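Local coordinates for protein formimidoylglutamase (Bacillus subtilis, PDB 3M1R) that hydrolyses N-formimidoyl-L-glutamate to L-glutamate and formamide in histidine degradation, using two manganese ions per subunit, at residues T146-D157 and T237-V248. Sequence-based numbering, arbitrary orientation.
Sequences TTAVIQFDAHHD and TDFIFISVDMDV. With CA (calcium ion), chain B; CA (calcium ion), chain C.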
ATOM      1  N   THR D 146      36.057  29.148 -11.257  1.00 59.17           N
ATOM      2  CA  THR D 146      36.526  28.061 -10.406  1.00 61.88           C
ATOM      3  C   THR D 146      35.557  27.774  -9.257  1.00 61.26           C
ATOM      4  O   THR D 146      35.355  28.601  -8.367  1.00 63.58           O
ATOM      5  CB  THR D 146      37.917  28.354  -9.843  1.00 63.54           C
ATOM      6  OG1 THR D 146      38.839  28.511 -10.928  1.00 62.58           O
ATOM      7  CG2 THR D 146      38.376  27.202  -8.969  1.00 63.85           C
ATOM      8  N   THR D 147      34.971  26.587  -9.278  1.00 57.93           N
ATOM      9  CA  THR D 147      33.882  26.266  -8.367  1.00 55.97           C
ATOM     10  C   THR D 147      34.251  25.142  -7.400  1.00 53.69           C
ATOM     11  O   THR D 147      34.865  24.145  -7.785  1.00 51.64           O
ATOM     12  CB  THR D 147      32.616  25.890  -9.171  1.00 61.01           C
ATOM     13  OG1 THR D 147      32.297  26.964 -10.065  1.00 65.56           O
ATOM     14  CG2 THR D 147      31.418  25.622  -8.255  1.00 54.00           C
ATOM     15  N   ALA D 148      33.896  25.322  -6.136  1.00 55.38           N
ATOM     16  CA  ALA D 148      34.009  24.248  -5.164  1.00 56.46           C
ATOM     17  C   ALA D 148      32.665  23.536  -5.099  1.00 47.40           C
ATOM     18  O   ALA D 148      31.627  24.182  -5.235  1.00 45.46           O
ATOM     19  CB  ALA D 148      34.354  24.796  -3.821  1.00 37.83           C
ATOM     20  N   VAL D 149      32.686  22.224  -4.878  1.00 43.78           N
ATOM     21  CA  VAL D 149      31.445  21.457  -4.744  1.00 40.15           C
ATOM     22  C   VAL D 149      31.385  20.830  -3.365  1.00 44.97           C
ATOM     23  O   VAL D 149      32.310  20.121  -2.950  1.00 42.64           O
ATOM     24  CB  VAL D 149      31.306  20.342  -5.813  1.00 42.01           C
ATOM     25  CG1 VAL D 149      29.961  19.582  -5.654  1.00 31.01           C
ATOM     26  CG2 VAL D 149      31.438  20.908  -7.223  1.00 42.72           C
ATOM     27  N   ILE D 150      30.311  21.129  -2.640  1.00 42.61           N
ATOM     28  CA  ILE D 150      30.005  20.409  -1.420  1.00 43.51           C
ATOM     29  C   ILE D 150      28.946  19.361  -1.751  1.00 44.51           C
ATOM     30  O   ILE D 150      27.789  19.695  -2.029  1.00 42.69           O
ATOM     31  CB  ILE D 150      29.538  21.350  -0.313  1.00 46.64           C
ATOM     32  CG1 ILE D 150      30.692  22.282   0.080  1.00 45.74           C
ATOM     33  CG2 ILE D 150      29.056  20.562   0.902  1.00 45.71           C
ATOM     34  CD1 ILE D 150      30.270  23.434   0.930  1.00 50.81           C
ATOM     35  N   GLN D 151      29.376  18.101  -1.742  1.00 37.39           N
ATOM     36  CA  GLN D 151      28.546  16.959  -2.130  1.00 37.27           C
ATOM     37  C   GLN D 151      28.105  16.198  -0.876  1.00 35.07           C
ATOM     38  O   GLN D 151      28.929  15.566  -0.212  1.00 33.96           O
ATOM     39  CB  GLN D 151      29.353  16.048  -3.072  1.00 40.98           C
ATOM     40  CG  GLN D 151      28.721  14.692  -3.427  1.00 45.14           C
ATOM     41  CD  GLN D 151      29.691  13.760  -4.173  1.00 46.87           C
ATOM     42  OE1 GLN D 151      30.844  14.115  -4.440  1.00 46.28           O
ATOM     43  NE2 GLN D 151      29.224  12.562  -4.496  1.00 52.27           N
ATOM     44  N   PHE D 152      26.821  16.298  -0.525  1.00 31.61           N
ATOM     45  CA  PHE D 152      26.268  15.471   0.543  1.00 35.79           C
ATOM     46  C   PHE D 152      25.896  14.118  -0.064  1.00 36.22           C
ATOM     47  O   PHE D 152      25.061  14.041  -0.972  1.00 37.26           O
ATOM     48  CB  PHE D 152      25.042  16.127   1.176  1.00 36.11           C
ATOM     49  CG  PHE D 152      25.369  17.306   2.056  1.00 33.27           C
ATOM     50  CD1 PHE D 152      25.667  17.126   3.395  1.00 31.48           C
ATOM     51  CD2 PHE D 152      25.375  18.584   1.542  1.00 31.45           C
ATOM     52  CE1 PHE D 152      25.962  18.202   4.194  1.00 37.37           C
ATOM     53  CE2 PHE D 152      25.684  19.671   2.340  1.00 36.83           C
ATOM     54  CZ  PHE D 152      25.968  19.482   3.663  1.00 37.07           C
ATOM     55  N   ASP D 153      26.530  13.058   0.420  1.00 35.87           N
ATOM     56  CA  ASP D 153      26.388  11.758  -0.218  1.00 35.17           C
ATOM     57  C   ASP D 153      26.897  10.604   0.633  1.00 38.78           C
ATOM     58  O   ASP D 153      27.933  10.724   1.307  1.00 36.75           O
ATOM     59  CB  ASP D 153      27.130  11.757  -1.571  1.00 35.47           C
ATOM     60  CG  ASP D 153      26.414  10.932  -2.605  1.00 32.36           C
ATOM     61  OD1 ASP D 153      25.980   9.839  -2.221  1.00 33.65           O
ATOM     62  OD2 ASP D 153      26.271  11.363  -3.770  1.00 34.19           O
ATOM     63  N   ALA D 154      26.164   9.486   0.606  1.00 29.22           N
ATOM     64  CA  ALA D 154      26.687   8.235   1.139  1.00 30.89           C
ATOM     65  C   ALA D 154      27.742   7.654   0.198  1.00 37.57           C
ATOM     66  O   ALA D 154      28.536   6.826   0.620  1.00 37.04           O
ATOM     67  CB  ALA D 154      25.543   7.183   1.343  1.00 31.82           C
ATOM     68  N   HIS D 155      27.723   8.060  -1.077  1.00 38.44           N
ATOM     69  CA  HIS D 155      28.560   7.428  -2.107  1.00 36.49           C
ATOM     70  C   HIS D 155      29.473   8.412  -2.813  1.00 38.65           C
ATOM     71  O   HIS D 155      29.115   9.573  -2.986  1.00 38.90           O
ATOM     72  CB  HIS D 155      27.702   6.767  -3.187  1.00 33.10           C
ATOM     73  CG  HIS D 155      26.513   6.041  -2.655  1.00 41.84           C
ATOM     74  ND1 HIS D 155      25.339   6.689  -2.327  1.00 45.72           N
ATOM     75  CD2 HIS D 155      26.315   4.738  -2.371  1.00 34.60           C
ATOM     76  CE1 HIS D 155      24.459   5.809  -1.895  1.00 39.29           C
ATOM     77  NE2 HIS D 155      25.024   4.617  -1.898  1.00 41.15           N
ATOM     78  N   HIS D 156      30.622   7.916  -3.277  1.00 45.86           N
ATOM     79  CA  HIS D 156      31.615   8.740  -3.969  1.00 46.87           C
ATOM     80  C   HIS D 156      31.092   9.247  -5.305  1.00 46.05           C
ATOM     81  O   HIS D 156      31.378  10.381  -5.702  1.00 42.36           O
ATOM     82  CB  HIS D 156      32.916   7.961  -4.193  1.00 48.04           C
ATOM     83  CG  HIS D 156      33.662   7.652  -2.930  1.00 45.26           C
ATOM     84  ND1 HIS D 156      34.178   8.633  -2.112  1.00 42.20           N
ATOM     85  CD2 HIS D 156      33.985   6.471  -2.350  1.00 44.81           C
ATOM     86  CE1 HIS D 156      34.777   8.073  -1.076  1.00 44.93           C
ATOM     87  NE2 HIS D 156      34.676   6.759  -1.198  1.00 46.77           N
ATOM     88  N   ASP D 157      30.316   8.405  -5.984  1.00 39.22           N
ATOM     89  CA  ASP D 157      29.787   8.708  -7.315  1.00 40.29           C
ATOM     90  C   ASP D 157      30.854   8.966  -8.351  1.00 43.46           C
ATOM     91  O   ASP D 157      30.728   9.892  -9.153  1.00 44.32           O
ATOM     92  CB  ASP D 157      28.850   9.906  -7.296  1.00 40.39           C
ATOM     93  CG  ASP D 157      27.453   9.536  -6.894  1.00 43.37           C
ATOM     94  OD1 ASP D 157      27.220   8.351  -6.550  1.00 43.25           O
ATOM     95  OD2 ASP D 157      26.580  10.429  -6.937  1.00 42.06           O
ATOM     96  N   THR D 237      39.038  28.871  -4.388  1.00 71.18           N
ATOM     97  CA  THR D 237      37.918  28.902  -5.330  1.00 63.11           C
ATOM     98  C   THR D 237      37.122  30.208  -5.283  1.00 63.95           C
ATOM     99  O   THR D 237      37.191  30.976  -4.312  1.00 64.35           O
ATOM    100  CB  THR D 237      36.962  27.716  -5.110  1.00 58.66           C
ATOM    101  OG1 THR D 237      36.458  27.752  -3.770  1.00 57.15           O
ATOM    102  CG2 THR D 237      37.686  26.403  -5.317  1.00 59.27           C
ATOM    103  N   ASP D 238      36.364  30.452  -6.347  1.00 60.37           N
ATOM    104  CA  ASP D 238      35.582  31.671  -6.468  1.00 60.43           C
ATOM    105  C   ASP D 238      34.128  31.485  -6.071  1.00 59.41           C
ATOM    106  O   ASP D 238      33.489  32.431  -5.621  1.00 62.63           O
ATOM    107  CB  ASP D 238      35.659  32.208  -7.895  1.00 64.64           C
ATOM    108  CG  ASP D 238      36.983  32.876  -8.190  1.00 70.93           C
ATOM    109  OD1 ASP D 238      37.517  33.562  -7.292  1.00 72.35           O
ATOM    110  OD2 ASP D 238      37.487  32.718  -9.320  1.00 77.95           O
ATOM    111  N   PHE D 239      33.605  30.272  -6.252  1.00 54.19           N
ATOM    112  CA  PHE D 239      32.205  29.982  -5.935  1.00 55.10           C
ATOM    113  C   PHE D 239      32.048  28.612  -5.297  1.00 55.90           C
ATOM    114  O   PHE D 239      32.904  27.739  -5.450  1.00 54.39           O
ATOM    115  CB  PHE D 239      31.344  30.014  -7.197  1.00 53.20           C
ATOM    116  CG  PHE D 239      31.472  31.280  -7.988  1.00 58.27           C
ATOM    117  CD1 PHE D 239      32.479  31.423  -8.930  1.00 59.65           C
ATOM    118  CD2 PHE D 239      30.574  32.318  -7.807  1.00 61.99           C
ATOM    119  CE1 PHE D 239      32.597  32.581  -9.664  1.00 64.19           C
ATOM    120  CE2 PHE D 239      30.685  33.484  -8.541  1.00 65.74           C
ATOM    121  CZ  PHE D 239      31.699  33.613  -9.471  1.00 64.96           C
ATOM    122  N   ILE D 240      30.937  28.422  -4.595  1.00 52.52           N
ATOM    123  CA  ILE D 240      30.607  27.120  -4.042  1.00 51.30           C
ATOM    124  C   ILE D 240      29.265  26.660  -4.598  1.00 52.22           C
ATOM    125  O   ILE D 240      28.361  27.474  -4.789  1.00 49.52           O
ATOM    126  CB  ILE D 240      30.561  27.147  -2.507  1.00 58.03           C
ATOM    127  CG1 ILE D 240      29.471  28.097  -2.027  1.00 67.19           C
ATOM    128  CG2 ILE D 240      31.910  27.573  -1.938  1.00 62.50           C
ATOM    129  CD1 ILE D 240      29.673  28.565  -0.608  1.00 71.02           C
ATOM    130  N   PHE D 241      29.161  25.362  -4.901  1.00 46.66           N
ATOM    131  CA  PHE D 241      27.913  24.761  -5.344  1.00 44.11           C
ATOM    132  C   PHE D 241      27.562  23.649  -4.374  1.00 41.22           C
ATOM    133  O   PHE D 241      28.407  22.837  -4.016  1.00 42.05           O
ATOM    134  CB  PHE D 241      28.046  24.218  -6.771  1.00 48.81           C
ATOM    135  CG  PHE D 241      26.783  23.575  -7.308  1.00 44.18           C
ATOM    136  CD1 PHE D 241      25.784  24.345  -7.884  1.00 47.37           C
ATOM    137  CD2 PHE D 241      26.611  22.204  -7.256  1.00 43.36           C
ATOM    138  CE1 PHE D 241      24.633  23.761  -8.389  1.00 47.51           C
ATOM    139  CE2 PHE D 241      25.461  21.608  -7.765  1.00 45.16           C
ATOM    140  CZ  PHE D 241      24.473  22.386  -8.336  1.00 45.63           C
ATOM    141  N   ILE D 242      26.318  23.641  -3.926  1.00 45.21           N
ATOM    142  CA  ILE D 242      25.872  22.677  -2.944  1.00 39.22           C
ATOM    143  C   ILE D 242      25.071  21.590  -3.643  1.00 44.97           C
ATOM    144  O   ILE D 242      24.022  21.868  -4.222  1.00 40.02           O
ATOM    145  CB  ILE D 242      24.966  23.334  -1.889  1.00 34.22           C
ATOM    146  CG1 ILE D 242      25.690  24.464  -1.156  1.00 34.47           C
ATOM    147  CG2 ILE D 242      24.467  22.297  -0.890  1.00 34.49           C
ATOM    148  CD1 ILE D 242      24.768  25.175  -0.187  1.00 34.58           C
ATOM    149  N   SER D 243      25.568  20.357  -3.594  1.00 44.87           N
ATOM    150  CA  SER D 243      24.838  19.225  -4.154  1.00 40.54           C
ATOM    151  C   SER D 243      24.340  18.307  -3.056  1.00 36.20           C
ATOM    152  O   SER D 243      25.123  17.635  -2.382  1.00 34.14           O
ATOM    153  CB  SER D 243      25.709  18.432  -5.135  1.00 42.87           C
ATOM    154  OG  SER D 243      24.937  17.426  -5.791  1.00 49.94           O
ATOM    155  N   VAL D 244      23.029  18.271  -2.879  1.00 35.61           N
ATOM    156  CA  VAL D 244      22.457  17.407  -1.864  1.00 33.96           C
ATOM    157  C   VAL D 244      21.852  16.152  -2.479  1.00 31.44           C
ATOM    158  O   VAL D 244      20.840  16.211  -3.179  1.00 36.08           O
ATOM    159  CB  VAL D 244      21.373  18.109  -1.055  1.00 30.30           C
ATOM    160  CG1 VAL D 244      20.837  17.130  -0.002  1.00 30.41           C
ATOM    161  CG2 VAL D 244      21.943  19.352  -0.405  1.00 30.42           C
ATOM    162  N   ASP D 245      22.496  15.022  -2.219  1.00 33.87           N
ATOM    163  CA  ASP D 245      21.964  13.727  -2.603  1.00 31.15           C
ATOM    164  C   ASP D 245      21.256  13.216  -1.362  1.00 31.14           C
ATOM    165  O   ASP D 245      21.872  12.987  -0.330  1.00 36.04           O
ATOM    166  CB  ASP D 245      23.097  12.799  -3.015  1.00 26.66           C
ATOM    167  CG  ASP D 245      22.618  11.397  -3.387  1.00 32.98           C
ATOM    168  OD1 ASP D 245      21.564  10.926  -2.923  1.00 31.84           O
ATOM    169  OD2 ASP D 245      23.326  10.767  -4.175  1.00 44.32           O
HETATM  170  N   MSE D 246      19.945  13.081  -1.459  1.00 29.54           N
HETATM  171  CA  MSE D 246      19.136  12.831  -0.273  1.00 35.04           C
HETATM  172  C   MSE D 246      19.448  11.490   0.369  1.00 33.03           C
HETATM  173  O   MSE D 246      19.115  11.269   1.528  1.00 32.54           O
HETATM  174  CB  MSE D 246      17.634  12.966  -0.586  1.00 29.04           C
HETATM  175  CG  MSE D 246      17.200  14.409  -0.900  1.00 26.54           C
HETATM  176 SE   MSE D 246      17.399  15.693   0.596  0.88 38.94          SE
HETATM  177  CE  MSE D 246      15.890  15.048   1.667  1.00 34.20           C
ATOM    178  N   ASP D 247      20.122  10.598  -0.358  1.00 29.36           N
ATOM    179  CA  ASP D 247      20.410   9.295   0.230  1.00 27.71           C
ATOM    180  C   ASP D 247      21.550   9.346   1.242  1.00 28.67           C
ATOM    181  O   ASP D 247      21.855   8.344   1.881  1.00 32.93           O
ATOM    182  CB  ASP D 247      20.589   8.182  -0.820  1.00 32.58           C
ATOM    183  CG  ASP D 247      21.844   8.343  -1.640  1.00 42.35           C
ATOM    184  OD1 ASP D 247      22.831   8.964  -1.147  1.00 37.08           O
ATOM    185  OD2 ASP D 247      21.835   7.834  -2.786  1.00 39.98           O
ATOM    186  N   VAL D 248      22.132  10.527   1.428  1.00 28.38           N
ATOM    187  CA  VAL D 248      23.034  10.761   2.555  1.00 29.84           C
ATOM    188  C   VAL D 248      22.265  10.587   3.876  1.00 31.52           C
ATOM    189  O   VAL D 248      22.843  10.288   4.918  1.00 30.26           O
ATOM    190  CB  VAL D 248      23.641  12.183   2.492  1.00 27.04           C
ATOM    191  CG1 VAL D 248      22.627  13.243   2.977  1.00 25.40           C
ATOM    192  CG2 VAL D 248      24.914  12.263   3.306  1.00 27.44           C
TER
HETATM  193 CA    CA B 321      24.165   8.595  -3.086  1.00 37.99          CA
HETATM  194 CA    CA C 322      25.190   9.392  -5.195  1.00 84.93          CA
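F152 leans across the neighbouring strand, its CD2 4.0 Å from CG2 of V244, which it meets obliquely, and CG2 of I242 at the ring edge by CE2, while V248 CG1 abuts its CB. With CG anti to its own carbonyl carbon (chi1 -73°), the ring joins I150 and I242 on the sheet face covered by helix 267-278. These side chains rise from the parallel strands 147-152 and 239-245, neighbours in the arginase-family sheet. Their ladder starts at T146 O, which accepts from D238 N and F239 N, passes A148 N to F239 O (2.7 Å) and ends with D245 N on F152 O (3.0 Å). At the carboxyl ends the contact turns polar. D153 spans two calcium ions, OD1 binding one and OD2 the other; D245 OD2 bridges the same pair, the two carboxylate planes 66° apart. H155 ND1 and both oxygens of D247 grip the first ion, whereas D157 chelates the second, whose shell N130 helps complete. Q151, its OE1 held by Q188, donates an NE2 hydrogen bond to D153 OD2 from above the carboxylate plane. D153 OD2 and D245 OD2 lie 3.0 Å apart, a closeness that the shared cations probably make tolerable; calcium here occupies what is probably the dimanganese catalytic centre.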